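Local coordinates for regulator of Ty1 transposition protein 107 (Saccharomyces cerevisiae, PDB 3T7J) that probably regulates Ty1 transposition and carries BRCT domains, modules that commonly mediate protein-protein recognition in the DNA damage response, at residues Phe196-Ile201 against Asp217-Glu222; Thr133-Arg138 against Leu239-Thr244; Ile40-Gln45 against Asp94-Ile99; Asn61-Pro66 against Lys84-Pro89. All coordinates share one frame; numbering follows the deposited sequence.

Contact 1 of 4, residues Phe196-Ile201 against Asp217-Glu222; sequences FKYVLI and DRDKNE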
loop_
_atom_site.group_PDB
_atom_site.type_symbol
_atom_site.label_atom_id
_atom_site.label_comp_id
_atom_site.label_asym_id
_atom_site.label_seq_id
_atom_site.Cartn_x
_atom_site.Cartn_y
_atom_site.Cartn_z
ATOM N N PHE A 196 3.565 29.570 -6.448
ATOM C CA PHE A 196 3.060 28.838 -7.612
ATOM C C PHE A 196 1.545 28.875 -7.684
ATOM O O PHE A 196 0.853 28.528 -6.722
ATOM C CB PHE A 196 3.521 27.385 -7.566
ATOM C CG PHE A 196 5.006 27.220 -7.691
ATOM C CD1 PHE A 196 5.627 27.391 -8.915
ATOM C CD2 PHE A 196 5.782 26.893 -6.580
ATOM C CE1 PHE A 196 7.005 27.240 -9.052
ATOM C CE2 PHE A 196 7.157 26.737 -6.701
ATOM C CZ PHE A 196 7.772 26.914 -7.948
ATOM N N LYS A 197 1.031 29.307 -8.826
ATOM C CA LYS A 197 -0.398 29.385 -9.005
ATOM C C LYS A 197 -0.984 27.994 -9.167
ATOM O O LYS A 197 -2.085 27.724 -8.707
ATOM C CB LYS A 197 -0.741 30.262 -10.216
ATOM C CG LYS A 197 -2.220 30.282 -10.547
ATOM C CD LYS A 197 -2.730 31.702 -10.556
ATOM C CE LYS A 197 -3.532 31.989 -11.807
ATOM N NZ LYS A 197 -4.762 31.195 -11.873
ATOM N N TYR A 198 -0.252 27.110 -9.827
ATOM C CA TYR A 198 -0.745 25.762 -10.051
ATOM C C TYR A 198 0.227 24.761 -9.483
ATOM O O TYR A 198 1.405 24.764 -9.839
ATOM C CB TYR A 198 -0.909 25.464 -11.543
ATOM C CG TYR A 198 -1.871 26.383 -12.249
ATOM C CD1 TYR A 198 -3.232 26.121 -12.245
ATOM C CD2 TYR A 198 -1.421 27.521 -12.899
ATOM C CE1 TYR A 198 -4.126 26.965 -12.877
ATOM C CE2 TYR A 198 -2.298 28.376 -13.524
ATOM C CZ TYR A 198 -3.652 28.088 -13.517
ATOM O OH TYR A 198 -4.526 28.929 -14.152
ATOM N N VAL A 199 -0.269 23.880 -8.624
ATOM C CA VAL A 199 0.564 22.811 -8.132
ATOM C C VAL A 199 -0.064 21.472 -8.442
ATOM O O VAL A 199 -1.217 21.212 -8.084
ATOM C CB VAL A 199 0.789 22.956 -6.614
ATOM C CG1 VAL A 199 1.615 21.801 -6.100
ATOM C CG2 VAL A 199 1.474 24.297 -6.339
ATOM N N LEU A 200 0.696 20.603 -9.089
ATOM C CA LEU A 200 0.156 19.300 -9.421
ATOM C C LEU A 200 1.055 18.178 -8.924
ATOM O O LEU A 200 2.288 18.279 -8.973
ATOM C CB LEU A 200 0.003 19.151 -10.936
ATOM C CG LEU A 200 -0.653 20.122 -11.923
ATOM C CD1 LEU A 200 -2.145 19.922 -12.106
ATOM C CD2 LEU A 200 -0.277 21.605 -11.745
ATOM N N ILE A 201 0.432 17.094 -8.482
ATOM C CA ILE A 201 1.146 15.880 -8.120
ATOM C C ILE A 201 0.792 14.836 -9.171
ATOM O O ILE A 201 -0.377 14.466 -9.318
ATOM C CB ILE A 201 0.740 15.352 -6.715
ATOM C CG1 ILE A 201 0.932 16.432 -5.640
ATOM C CG2 ILE A 201 1.530 14.099 -6.361
ATOM C CD1 ILE A 201 0.406 16.022 -4.246
ATOM N N ASP A 217 -1.433 27.048 -22.544
ATOM C CA ASP A 217 -2.390 27.551 -23.537
ATOM C C ASP A 217 -3.390 28.542 -22.946
ATOM O O ASP A 217 -3.781 29.505 -23.619
ATOM C CB ASP A 217 -3.177 26.394 -24.159
ATOM C CG ASP A 217 -2.399 25.651 -25.218
ATOM O OD1 ASP A 217 -1.260 26.053 -25.528
ATOM O OD2 ASP A 217 -2.941 24.659 -25.753
ATOM N N ARG A 218 -3.809 28.293 -21.704
ATOM C CA ARG A 218 -4.915 29.025 -21.079
ATOM C C ARG A 218 -4.465 30.092 -20.085
ATOM O O ARG A 218 -5.201 31.036 -19.823
ATOM C CB ARG A 218 -5.884 28.046 -20.390
ATOM C CG ARG A 218 -6.328 26.873 -21.276
ATOM C CD ARG A 218 -7.461 27.277 -22.226
ATOM N NE ARG A 218 -8.594 27.749 -21.432
ATOM C CZ ARG A 218 -9.664 27.008 -21.161
ATOM N NH1 ARG A 218 -9.749 25.785 -21.655
ATOM N NH2 ARG A 218 -10.649 27.501 -20.414
ATOM N N ASP A 219 -3.257 29.949 -19.549
ATOM C CA ASP A 219 -2.748 30.864 -18.539
ATOM C C ASP A 219 -1.238 31.024 -18.679
ATOM O O ASP A 219 -0.472 30.821 -17.725
ATOM C CB ASP A 219 -3.113 30.360 -17.138
ATOM C CG ASP A 219 -3.247 31.480 -16.134
ATOM O OD1 ASP A 219 -2.897 32.632 -16.480
ATOM O OD2 ASP A 219 -3.687 31.200 -14.993
ATOM N N LYS A 220 -0.841 31.435 -19.875
ATOM C CA LYS A 220 0.549 31.477 -20.326
ATOM C C LYS A 220 1.578 32.058 -19.350
ATOM O O LYS A 220 2.698 31.552 -19.239
ATOM C CB LYS A 220 0.613 32.254 -21.642
ATOM C CG LYS A 220 1.990 32.369 -22.259
ATOM C CD LYS A 220 1.862 32.830 -23.708
ATOM C CE LYS A 220 2.920 33.859 -24.063
ATOM N NZ LYS A 220 2.812 35.086 -23.214
ATOM N N ASN A 221 1.226 33.144 -18.680
ATOM C CA ASN A 221 2.216 33.852 -17.880
ATOM C C ASN A 221 2.247 33.420 -16.424
ATOM O O ASN A 221 3.034 33.952 -15.645
ATOM C CB ASN A 221 2.018 35.364 -17.978
ATOM C CG ASN A 221 1.915 35.843 -19.410
ATOM O OD1 ASN A 221 2.768 35.532 -20.244
ATOM N ND2 ASN A 221 0.856 36.590 -19.709
ATOM N N GLU A 222 1.409 32.458 -16.051
ATOM C CA GLU A 222 1.357 32.015 -14.651
ATOM C C GLU A 222 2.343 30.892 -14.299
ATOM O O GLU A 222 2.900 30.217 -15.179
ATOM C CB GLU A 222 -0.070 31.631 -14.249
ATOM C CG GLU A 222 -0.903 32.825 -13.828
ATOM C CD GLU A 222 -0.348 33.490 -12.576
ATOM O OE1 GLU A 222 0.467 32.851 -11.871
ATOM O OE2 GLU A 222 -0.708 34.649 -12.300
#
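This is a small polar contact at the start of strand 198-201, where Lys197 and Tyr198 meet the turn that follows helix 207-218. Asp219 is its centre. The Tyr198 hydroxyl OH donates to Asp219 OD2 over 2.6 Å. It arrives on the anti lone pair of OD2, the one away from OD1. OD2 lies at the edge of the phenol ring, in its plane, while ring and carboxylate planes stand 85° apart. Lys197 adds a second grip on the same oxygen, a salt bridge whose hydrogen bond, Lys197 NZ to Asp219 OD2, is weak at 3.3 Å. With a phenol and an ammonium both at OD2, Asp219 is likely to stay ionised. The two segments belong to a beta-alpha-beta crossover, strand 198-201, helix 207-218 and strand 224-227, within a BRCT domain. Asp219 is the first residue after the helix to leave helical backbone angles, and a type I turn from Asp219 to Glu222 leads on to the next strand. Lys197 CG is anti to the backbone N (chi1 174°), and the chain then bends at each later torsion. Its CG lies over the rim of one face of the Tyr198 ring. Farther out, its methylenes cross Glu222 at about a right angle, with Lys197 CE 3.4 Å from Glu222 CG. Glu222 CB also reaches the ring edge, 4.0 Å from Tyr198 CE2. Ile215 and Phe179 pack on Tyr198.

Contact 2 of 4, residues Thr133-Arg138 against Leu239-Thr244; sequences TKVFER and LNVDFT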
loop_
_atom_site.group_PDB
_atom_site.type_symbol
_atom_site.label_atom_id
_atom_site.label_comp_id
_atom_site.label_asym_id
_atom_site.label_seq_id
_atom_site.Cartn_x
_atom_site.Cartn_y
_atom_site.Cartn_z
ATOM N N THR A 133 2.702 25.900 12.677
ATOM C CA THR A 133 2.267 25.650 11.303
ATOM C C THR A 133 2.604 24.227 10.882
ATOM O O THR A 133 3.433 23.560 11.520
ATOM C CB THR A 133 2.979 26.587 10.305
ATOM O OG1 THR A 133 4.397 26.429 10.438
ATOM C CG2 THR A 133 2.620 28.034 10.561
ATOM N N LYS A 134 1.969 23.775 9.798
ATOM C CA LYS A 134 2.314 22.514 9.160
ATOM C C LYS A 134 3.274 22.766 7.998
ATOM O O LYS A 134 3.353 23.873 7.460
ATOM C CB LYS A 134 1.062 21.799 8.648
ATOM C CG LYS A 134 -0.027 21.551 9.702
ATOM C CD LYS A 134 0.464 20.671 10.853
ATOM C CE LYS A 134 -0.699 20.245 11.742
ATOM N NZ LYS A 134 -0.286 19.202 12.733
ATOM N N VAL A 135 3.969 21.716 7.589
ATOM C CA VAL A 135 4.994 21.817 6.557
ATOM C C VAL A 135 4.532 22.472 5.241
ATOM O O VAL A 135 5.173 23.409 4.763
ATOM C CB VAL A 135 5.681 20.444 6.324
ATOM C CG1 VAL A 135 4.696 19.403 5.778
ATOM C CG2 VAL A 135 6.903 20.595 5.426
ATOM N N PHE A 136 3.425 22.004 4.666
ATOM C CA PHE A 136 2.925 22.593 3.411
ATOM C C PHE A 136 2.288 23.945 3.643
ATOM O O PHE A 136 2.273 24.804 2.771
ATOM C CB PHE A 136 1.986 21.625 2.679
ATOM C CG PHE A 136 2.662 20.351 2.310
ATOM C CD1 PHE A 136 3.700 20.363 1.381
ATOM C CD2 PHE A 136 2.311 19.156 2.914
ATOM C CE1 PHE A 136 4.356 19.204 1.046
ATOM C CE2 PHE A 136 2.959 17.975 2.586
ATOM C CZ PHE A 136 3.989 17.997 1.654
ATOM N N GLU A 137 1.804 24.150 4.855
ATOM C CA GLU A 137 1.271 25.446 5.216
ATOM C C GLU A 137 2.349 26.542 5.177
ATOM O O GLU A 137 2.144 27.603 4.586
ATOM C CB GLU A 137 0.593 25.359 6.568
ATOM C CG GLU A 137 0.179 26.687 7.120
ATOM C CD GLU A 137 -0.341 26.565 8.522
ATOM O OE1 GLU A 137 -0.269 25.463 9.107
ATOM O OE2 GLU A 137 -0.816 27.577 9.046
ATOM N N ARG A 138 3.509 26.298 5.765
ATOM C CA ARG A 138 4.544 27.322 5.692
ATOM C C ARG A 138 5.253 27.331 4.340
ATOM O O ARG A 138 5.983 28.268 4.016
ATOM C CB ARG A 138 5.521 27.242 6.878
ATOM C CG ARG A 138 5.945 25.842 7.264
ATOM C CD ARG A 138 6.937 25.806 8.449
ATOM N NE ARG A 138 7.489 24.455 8.577
ATOM C CZ ARG A 138 6.977 23.504 9.353
ATOM N NH1 ARG A 138 5.921 23.756 10.125
ATOM N NH2 ARG A 138 7.533 22.307 9.382
ATOM N N LEU A 239 10.156 17.659 7.518
ATOM C CA LEU A 239 9.266 18.758 7.875
ATOM C C LEU A 239 9.727 20.090 7.275
ATOM O O LEU A 239 9.700 21.134 7.930
ATOM C CB LEU A 239 9.074 18.866 9.393
ATOM C CG LEU A 239 8.347 17.642 9.956
ATOM C CD1 LEU A 239 8.076 17.762 11.461
ATOM C CD2 LEU A 239 7.037 17.430 9.156
ATOM N N ASN A 240 10.126 20.052 6.013
ATOM C CA ASN A 240 10.500 21.273 5.305
ATOM C C ASN A 240 10.410 21.103 3.803
ATOM O O ASN A 240 10.941 20.138 3.249
ATOM C CB ASN A 240 11.916 21.698 5.687
ATOM C CG ASN A 240 12.333 23.008 5.031
ATOM O OD1 ASN A 240 11.760 24.066 5.303
ATOM N ND2 ASN A 240 13.365 22.947 4.202
ATOM N N VAL A 241 9.745 22.037 3.134
ATOM C CA VAL A 241 9.761 22.022 1.684
ATOM C C VAL A 241 10.975 22.815 1.241
ATOM O O VAL A 241 11.101 24.000 1.543
ATOM C CB VAL A 241 8.533 22.661 1.061
ATOM C CG1 VAL A 241 8.720 22.738 -0.470
ATOM C CG2 VAL A 241 7.274 21.880 1.445
ATOM N N ASP A 242 11.879 22.153 0.542
ATOM C CA ASP A 242 13.057 22.841 0.068
ATOM C C ASP A 242 12.781 23.164 -1.388
ATOM O O ASP A 242 12.819 22.281 -2.225
ATOM C CB ASP A 242 14.276 21.935 0.223
ATOM C CG ASP A 242 15.550 22.553 -0.336
ATOM O OD1 ASP A 242 15.562 23.774 -0.637
ATOM O OD2 ASP A 242 16.539 21.804 -0.465
ATOM N N PHE A 243 12.450 24.418 -1.674
ATOM C CA PHE A 243 12.101 24.820 -3.042
ATOM C C PHE A 243 13.354 24.934 -3.902
ATOM O O PHE A 243 13.287 25.121 -5.109
ATOM C CB PHE A 243 11.321 26.128 -3.049
ATOM C CG PHE A 243 9.874 25.970 -2.660
ATOM C CD1 PHE A 243 8.985 25.292 -3.491
ATOM C CD2 PHE A 243 9.399 26.498 -1.478
ATOM C CE1 PHE A 243 7.644 25.141 -3.129
ATOM C CE2 PHE A 243 8.066 26.352 -1.117
ATOM C CZ PHE A 243 7.193 25.674 -1.937
ATOM N N THR A 244 14.490 24.776 -3.243
ATOM C CA THR A 244 15.809 24.859 -3.841
ATOM C C THR A 244 16.142 23.544 -4.539
ATOM O O THR A 244 16.904 23.511 -5.504
ATOM C CB THR A 244 16.831 25.140 -2.717
ATOM O OG1 THR A 244 17.326 26.478 -2.834
ATOM C CG2 THR A 244 17.952 24.139 -2.738
HETATM O O HOH W 1 8.070 23.789 4.513
HETATM O O HOH W 2 10.170 24.415 7.259
#
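Val135 places CG2 anti to its backbone N, and that methyl meets the backbone of the other segment. Val135 CG2 lies 3.3 Å from Asn240 N. Arg138 sets CG between its backbone N and carbonyl carbon (chi1 42°), then runs extended to NE, carrying the guanidinium back over Val135 CA. Arg138 NH2 donates to Leu239 O at 2.9 Å, with an N-H...O angle of 160°. The oxygen lies in the guanidinium plane, but the donor stands above the carbonyl plane. Arg138 NH1 holds Thr133 OG1 at 3.1 Å, also in plane, and NE gives a bond to a water that Asn240 OD1 shares. These bonds fix the rotation of the flat group. With alanine in place of Arg138, Leu239 O would probably lose its direct donor and the end of helix 229-238 be less firmly tied to residues 133-138. A second water bridges Val135 O and Val241 N. Val241 CG2 touches Phe136 CD1 at 3.9 Å. Leu239 has positive phi and closes helix 229-238 with a Schellman motif. The contact thus joins the short, weakly bonded helix 135-138 of the second BRCT domain to the exit of its last helix. Cys232 and Ile236 of helix 229-238 pack on Phe136, Trp231 and Ser235 on Val241.

Contact 3 of 4, residues Ile40-Gln45 against Asp94-Ile99; sequences IEILNQ and DLLKQI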
loop_
_atom_site.group_PDB
_atom_site.type_symbol
_atom_site.label_atom_id
_atom_site.label_comp_id
_atom_site.label_asym_id
_atom_site.label_seq_id
_atom_site.Cartn_x
_atom_site.Cartn_y
_atom_site.Cartn_z
ATOM N N ILE A 40 -2.915 -5.023 26.626
ATOM C CA ILE A 40 -3.497 -3.693 26.495
ATOM C C ILE A 40 -3.794 -3.086 27.873
ATOM O O ILE A 40 -3.546 -1.904 28.089
ATOM C CB ILE A 40 -4.791 -3.688 25.659
ATOM C CG1 ILE A 40 -4.489 -4.006 24.192
ATOM C CG2 ILE A 40 -5.496 -2.325 25.783
ATOM C CD1 ILE A 40 -5.731 -4.183 23.334
ATOM N N GLU A 41 -4.330 -3.894 28.789
ATOM C CA GLU A 41 -4.637 -3.439 30.155
ATOM C C GLU A 41 -3.384 -3.053 30.936
ATOM O O GLU A 41 -3.337 -2.020 31.596
ATOM C CB GLU A 41 -5.399 -4.518 30.939
ATOM C CG GLU A 41 -5.999 -4.002 32.247
ATOM C CD GLU A 41 -6.667 -5.093 33.076
ATOM O OE1 GLU A 41 -6.604 -6.278 32.677
ATOM O OE2 GLU A 41 -7.256 -4.762 34.128
ATOM N N ILE A 42 -2.377 -3.910 30.867
ATOM C CA ILE A 42 -1.083 -3.621 31.460
ATOM C C ILE A 42 -0.510 -2.307 30.925
ATOM O O ILE A 42 -0.119 -1.419 31.684
ATOM C CB ILE A 42 -0.099 -4.749 31.151
ATOM C CG1 ILE A 42 -0.502 -6.011 31.919
ATOM C CG2 ILE A 42 1.323 -4.324 31.466
ATOM C CD1 ILE A 42 0.349 -7.204 31.604
ATOM N N LEU A 43 -0.452 -2.199 29.606
ATOM C CA LEU A 43 0.088 -1.003 28.972
ATOM C C LEU A 43 -0.663 0.237 29.428
ATOM O O LEU A 43 -0.060 1.262 29.754
ATOM C CB LEU A 43 0.031 -1.143 27.460
ATOM C CG LEU A 43 1.039 -2.127 26.860
ATOM C CD1 LEU A 43 0.872 -2.212 25.339
ATOM C CD2 LEU A 43 2.458 -1.732 27.207
ATOM N N ASN A 44 -1.987 0.137 29.465
ATOM C CA ASN A 44 -2.814 1.239 29.933
ATOM C C ASN A 44 -2.471 1.639 31.363
ATOM O O ASN A 44 -2.422 2.822 31.715
ATOM C CB ASN A 44 -4.292 0.860 29.842
ATOM C CG ASN A 44 -5.202 1.989 30.269
ATOM O OD1 ASN A 44 -5.500 2.889 29.479
ATOM N ND2 ASN A 44 -5.636 1.965 31.529
ATOM N N GLN A 45 -2.228 0.642 32.193
ATOM C CA GLN A 45 -1.928 0.919 33.587
ATOM C C GLN A 45 -0.567 1.591 33.738
ATOM O O GLN A 45 -0.293 2.221 34.748
ATOM C CB GLN A 45 -2.034 -0.353 34.431
ATOM C CG GLN A 45 -3.468 -0.894 34.487
ATOM C CD GLN A 45 -3.838 -1.458 35.845
ATOM O OE1 GLN A 45 -3.014 -2.082 36.521
ATOM N NE2 GLN A 45 -5.088 -1.237 36.257
ATOM N N ASP A 94 10.367 -5.236 25.190
ATOM C CA ASP A 94 11.161 -5.300 26.422
ATOM C C ASP A 94 10.314 -5.006 27.658
ATOM O O ASP A 94 10.530 -5.575 28.737
ATOM C CB ASP A 94 12.344 -4.322 26.379
ATOM C CG ASP A 94 13.404 -4.709 25.344
ATOM O OD1 ASP A 94 13.245 -5.759 24.679
ATOM O OD2 ASP A 94 14.402 -3.957 25.213
ATOM N N LEU A 95 9.360 -4.099 27.507
ATOM C CA LEU A 95 8.533 -3.692 28.636
ATOM C C LEU A 95 7.587 -4.810 29.032
ATOM O O LEU A 95 7.437 -5.109 30.211
ATOM C CB LEU A 95 7.729 -2.445 28.308
ATOM C CG LEU A 95 6.828 -1.949 29.441
ATOM C CD1 LEU A 95 7.668 -1.557 30.651
ATOM C CD2 LEU A 95 6.025 -0.762 28.935
ATOM N N LEU A 96 6.945 -5.424 28.041
ATOM C CA LEU A 96 6.042 -6.534 28.323
ATOM C C LEU A 96 6.804 -7.744 28.844
ATOM O O LEU A 96 6.309 -8.465 29.708
ATOM C CB LEU A 96 5.205 -6.896 27.097
ATOM C CG LEU A 96 4.123 -5.858 26.826
ATOM C CD1 LEU A 96 3.220 -6.313 25.698
ATOM C CD2 LEU A 96 3.324 -5.616 28.104
ATOM N N LYS A 97 8.006 -7.964 28.319
ATOM C CA LYS A 97 8.856 -9.060 28.780
ATOM C C LYS A 97 9.177 -8.900 30.266
ATOM O O LYS A 97 9.009 -9.834 31.057
ATOM C CB LYS A 97 10.153 -9.091 27.974
ATOM C CG LYS A 97 10.993 -10.351 28.131
ATOM C CD LYS A 97 12.177 -10.319 27.169
ATOM C CE LYS A 97 13.016 -11.587 27.250
ATOM N NZ LYS A 97 13.571 -11.797 28.617
ATOM N N GLN A 98 9.652 -7.715 30.638
ATOM C CA GLN A 98 10.052 -7.460 32.017
ATOM C C GLN A 98 8.841 -7.658 32.929
ATOM O O GLN A 98 8.941 -8.282 33.979
ATOM C CB GLN A 98 10.637 -6.048 32.151
ATOM C CG GLN A 98 11.429 -5.807 33.426
ATOM C CD GLN A 98 12.061 -4.422 33.474
ATOM O OE1 GLN A 98 11.363 -3.410 33.539
ATOM N NE2 GLN A 98 13.392 -4.374 33.434
ATOM N N ILE A 99 7.689 -7.159 32.491
ATOM C CA ILE A 99 6.451 -7.254 33.255
ATOM C C ILE A 99 5.936 -8.688 33.432
ATOM O O ILE A 99 5.449 -9.042 34.502
ATOM C CB ILE A 99 5.367 -6.375 32.629
ATOM C CG1 ILE A 99 5.615 -4.910 32.969
ATOM C CG2 ILE A 99 3.976 -6.778 33.111
ATOM C CD1 ILE A 99 4.767 -3.981 32.207
#
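Ile42 and Ile99 form the tight part of this helix-helix contact. The CG2 methyl of Ile42 lies 3.5 Å from Ile99 CD1. The two side chains run alongside each other, pointing opposite ways, and Ile42 CD1 comes to 4.0 Å from Ile99 CG2. Each isoleucine has CG2 anti to its backbone N and CG1 beside it. These torsions turn the CG2 methyl and the CD1 end of each to the other helix. The leucine part is looser. Leu43 CD2 meets Leu96 CD2 at 4.1 Å, with the side chains at about a right angle. The same methyl of Leu43 also touches Leu95 CD2 at 4.1 Å. Leu96 CD2 reaches Ile42 CG2 as well and joins the two groups. The helices 37-45 and 90-99 lie on one flank of the first BRCT domain, whose fold packs helices about a parallel four-stranded sheet. Their local axes cross at 100°, nearly perpendicular, and stay 11.3 Å apart at closest approach. Contact is therefore confined to side chains near the crossing. Leu96 is partly exposed, whereas Ile42, Leu43, Leu95 and Ile99 are buried. Helix 7-13 covers the isoleucine end, with Ala8 on Ile42 and Ile11 on Ile99. Ile48 of strand 48-50 packs against Leu95. Toward solvent lie Ile40, Asn44 and Lys97.

Contact 4 of 4, residues Asn61-Pro66 against Lys84-Pro89; sequences NCIFAP and KFALKP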
loop_
_atom_site.group_PDB
_atom_site.type_symbol
_atom_site.label_atom_id
_atom_site.label_comp_id
_atom_site.label_asym_id
_atom_site.label_seq_id
_atom_site.Cartn_x
_atom_site.Cartn_y
_atom_site.Cartn_z
ATOM N N ASN A 61 0.931 11.294 20.650
ATOM C CA ASN A 61 2.270 11.860 20.843
ATOM C C ASN A 61 3.392 10.882 20.512
ATOM O O ASN A 61 4.561 11.179 20.727
ATOM C CB ASN A 61 2.452 12.416 22.278
ATOM C CG ASN A 61 2.433 11.327 23.376
ATOM O OD1 ASN A 61 2.405 10.127 23.106
ATOM N ND2 ASN A 61 2.478 11.769 24.635
ATOM N N CYS A 62 3.041 9.716 19.983
ATOM C CA CYS A 62 4.037 8.657 19.873
ATOM C C CYS A 62 3.770 7.738 18.675
ATOM O O CYS A 62 2.618 7.464 18.323
ATOM C CB CYS A 62 4.081 7.850 21.175
ATOM S SG CYS A 62 5.223 6.449 21.193
ATOM N N ILE A 63 4.837 7.282 18.039
ATOM C CA ILE A 63 4.686 6.311 16.959
ATOM C C ILE A 63 5.662 5.187 17.211
ATOM O O ILE A 63 6.820 5.438 17.531
ATOM C CB ILE A 63 4.910 6.923 15.542
ATOM C CG1 ILE A 63 4.839 5.829 14.471
ATOM C CG2 ILE A 63 6.239 7.677 15.429
ATOM C CD1 ILE A 63 3.504 5.758 13.765
ATOM N N PHE A 64 5.173 3.951 17.135
ATOM C CA PHE A 64 6.039 2.791 17.211
ATOM C C PHE A 64 6.276 2.283 15.793
ATOM O O PHE A 64 5.325 2.049 15.042
ATOM C CB PHE A 64 5.428 1.683 18.081
ATOM C CG PHE A 64 5.379 2.018 19.563
ATOM C CD1 PHE A 64 6.522 1.932 20.347
ATOM C CD2 PHE A 64 4.194 2.401 20.164
ATOM C CE1 PHE A 64 6.493 2.234 21.689
ATOM C CE2 PHE A 64 4.151 2.704 21.536
ATOM C CZ PHE A 64 5.305 2.619 22.288
ATOM N N ALA A 65 7.540 2.123 15.423
ATOM C CA ALA A 65 7.864 1.594 14.097
ATOM C C ALA A 65 9.310 1.106 14.055
ATOM O O ALA A 65 10.170 1.664 14.726
ATOM C CB ALA A 65 7.610 2.670 13.024
ATOM N N PRO A 66 9.592 0.069 13.247
ATOM C CA PRO A 66 10.966 -0.445 13.176
ATOM C C PRO A 66 11.934 0.546 12.521
ATOM O O PRO A 66 13.132 0.505 12.784
ATOM C CB PRO A 66 10.827 -1.702 12.308
ATOM C CG PRO A 66 9.628 -1.416 11.430
ATOM C CD PRO A 66 8.683 -0.609 12.304
ATOM N N LYS A 84 6.226 13.357 20.294
ATOM C CA LYS A 84 7.169 13.436 21.398
ATOM C C LYS A 84 8.144 12.279 21.369
ATOM O O LYS A 84 9.292 12.432 21.740
ATOM C CB LYS A 84 6.426 13.515 22.730
ATOM C CG LYS A 84 5.585 14.782 22.892
ATOM C CD LYS A 84 5.147 14.965 24.361
ATOM C CE LYS A 84 4.240 16.179 24.526
ATOM N NZ LYS A 84 3.500 16.148 25.838
ATOM N N PHE A 85 7.684 11.131 20.889
ATOM C CA PHE A 85 8.490 9.928 20.882
ATOM C C PHE A 85 8.291 9.185 19.550
ATOM O O PHE A 85 7.175 9.015 19.092
ATOM C CB PHE A 85 8.111 9.047 22.087
ATOM C CG PHE A 85 8.237 9.762 23.429
ATOM C CD1 PHE A 85 9.474 9.926 24.033
ATOM C CD2 PHE A 85 7.126 10.284 24.060
ATOM C CE1 PHE A 85 9.595 10.598 25.256
ATOM C CE2 PHE A 85 7.240 10.948 25.282
ATOM C CZ PHE A 85 8.476 11.105 25.872
ATOM N N ALA A 86 9.384 8.782 18.926
ATOM C CA ALA A 86 9.341 7.878 17.784
ATOM C C ALA A 86 10.141 6.667 18.212
ATOM O O ALA A 86 11.371 6.718 18.277
ATOM C CB ALA A 86 9.977 8.542 16.544
ATOM N N LEU A 87 9.454 5.573 18.528
ATOM C CA LEU A 87 10.095 4.476 19.239
ATOM C C LEU A 87 9.999 3.175 18.447
ATOM O O LEU A 87 9.008 2.925 17.767
ATOM C CB LEU A 87 9.457 4.287 20.620
ATOM C CG LEU A 87 9.525 5.493 21.569
ATOM C CD1 LEU A 87 8.748 5.216 22.851
ATOM C CD2 LEU A 87 10.963 5.870 21.890
ATOM N N LYS A 88 11.044 2.363 18.545
ATOM C CA LYS A 88 11.043 1.037 17.965
ATOM C C LYS A 88 10.151 0.133 18.808
ATOM O O LYS A 88 9.990 0.340 20.018
ATOM C CB LYS A 88 12.474 0.496 17.913
ATOM C CG LYS A 88 13.428 1.365 17.088
ATOM C CD LYS A 88 14.863 0.814 17.072
ATOM C CE LYS A 88 15.510 0.904 18.453
ATOM N NZ LYS A 88 16.962 0.528 18.457
ATOM N N PRO A 89 9.557 -0.875 18.168
ATOM C CA PRO A 89 8.674 -1.842 18.832
ATOM C C PRO A 89 9.371 -2.508 20.015
ATOM O O PRO A 89 8.692 -2.922 20.964
ATOM C CB PRO A 89 8.400 -2.889 17.738
ATOM C CG PRO A 89 8.841 -2.287 16.471
ATOM C CD PRO A 89 9.828 -1.217 16.764
#
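Phe64 and Leu87 pair as neighbours on two parallel strands, side by side and pointing the same way. Both have CG anti to the carbonyl carbon (chi1 -70° and -60°), and Phe64 CE1 rests 3.8 Å from Leu87 CB. On the same face of the sheet, Cys62 turns SG anti to its backbone N. The sulfur then lies over the rim of one face of the Phe64 ring. Cys62 SG also touches Leu87 CD1 at 4.1 Å and Phe85 CB at 4.0 Å. Without the ring, as with an alanine here in place of Phe64, a gap would probably open beside Leu87 and Cys62, and Phe91 and Ile92 of helix 90-99 would probably lose a packing partner. On the other face, Ile63 CG2 meets Ala86 CB at 4.0 Å. Strands 62-64 and 85-87 run 4.8 Å apart at 7°. They are the two strands of a beta-alpha-beta crossover through helix 72-77, with 85-87 at one edge of the four-stranded parallel sheet of this BRCT domain. Leu87 N donates to Ile63 O at 2.8 Å, and Ala65 N to Leu87 O. At the start of the pair, Asn61 O accepts from both Lys84 N and Phe85 N. The Asn61 amide itself turns to strand 23-27, where OD1 accepts from Lys24 N. At the far end Pro89 CD sits 3.5 Å from Ala65 O. The backbone groups facing each other are paired by hydrogen bonds, while the buried side chains meet through apolar contacts and one sulfur.

Overall arrangement
The four contacts fall into two BRCT domains. Contacts 3 and 4 belong to the first, contacts 1 and 2 to the second. In the first, strand 85-87 of contact 4 runs on into helix 90-99 of contact 3. Their centres are 16 Å apart and their nearest atoms about 5 Å. Along the chain, contact 4 is nested within the loop that contact 3 closes. In the second, contact 1 is nested within contact 2 in the same way. These two touch, with Phe196 CE2 3.9 Å from Phe243 CE1. Between domains, contacts 2 and 4 come nearest, about 10 Å between nearest atoms, while the centres of contacts 1 and 3 lie 54 Å apart.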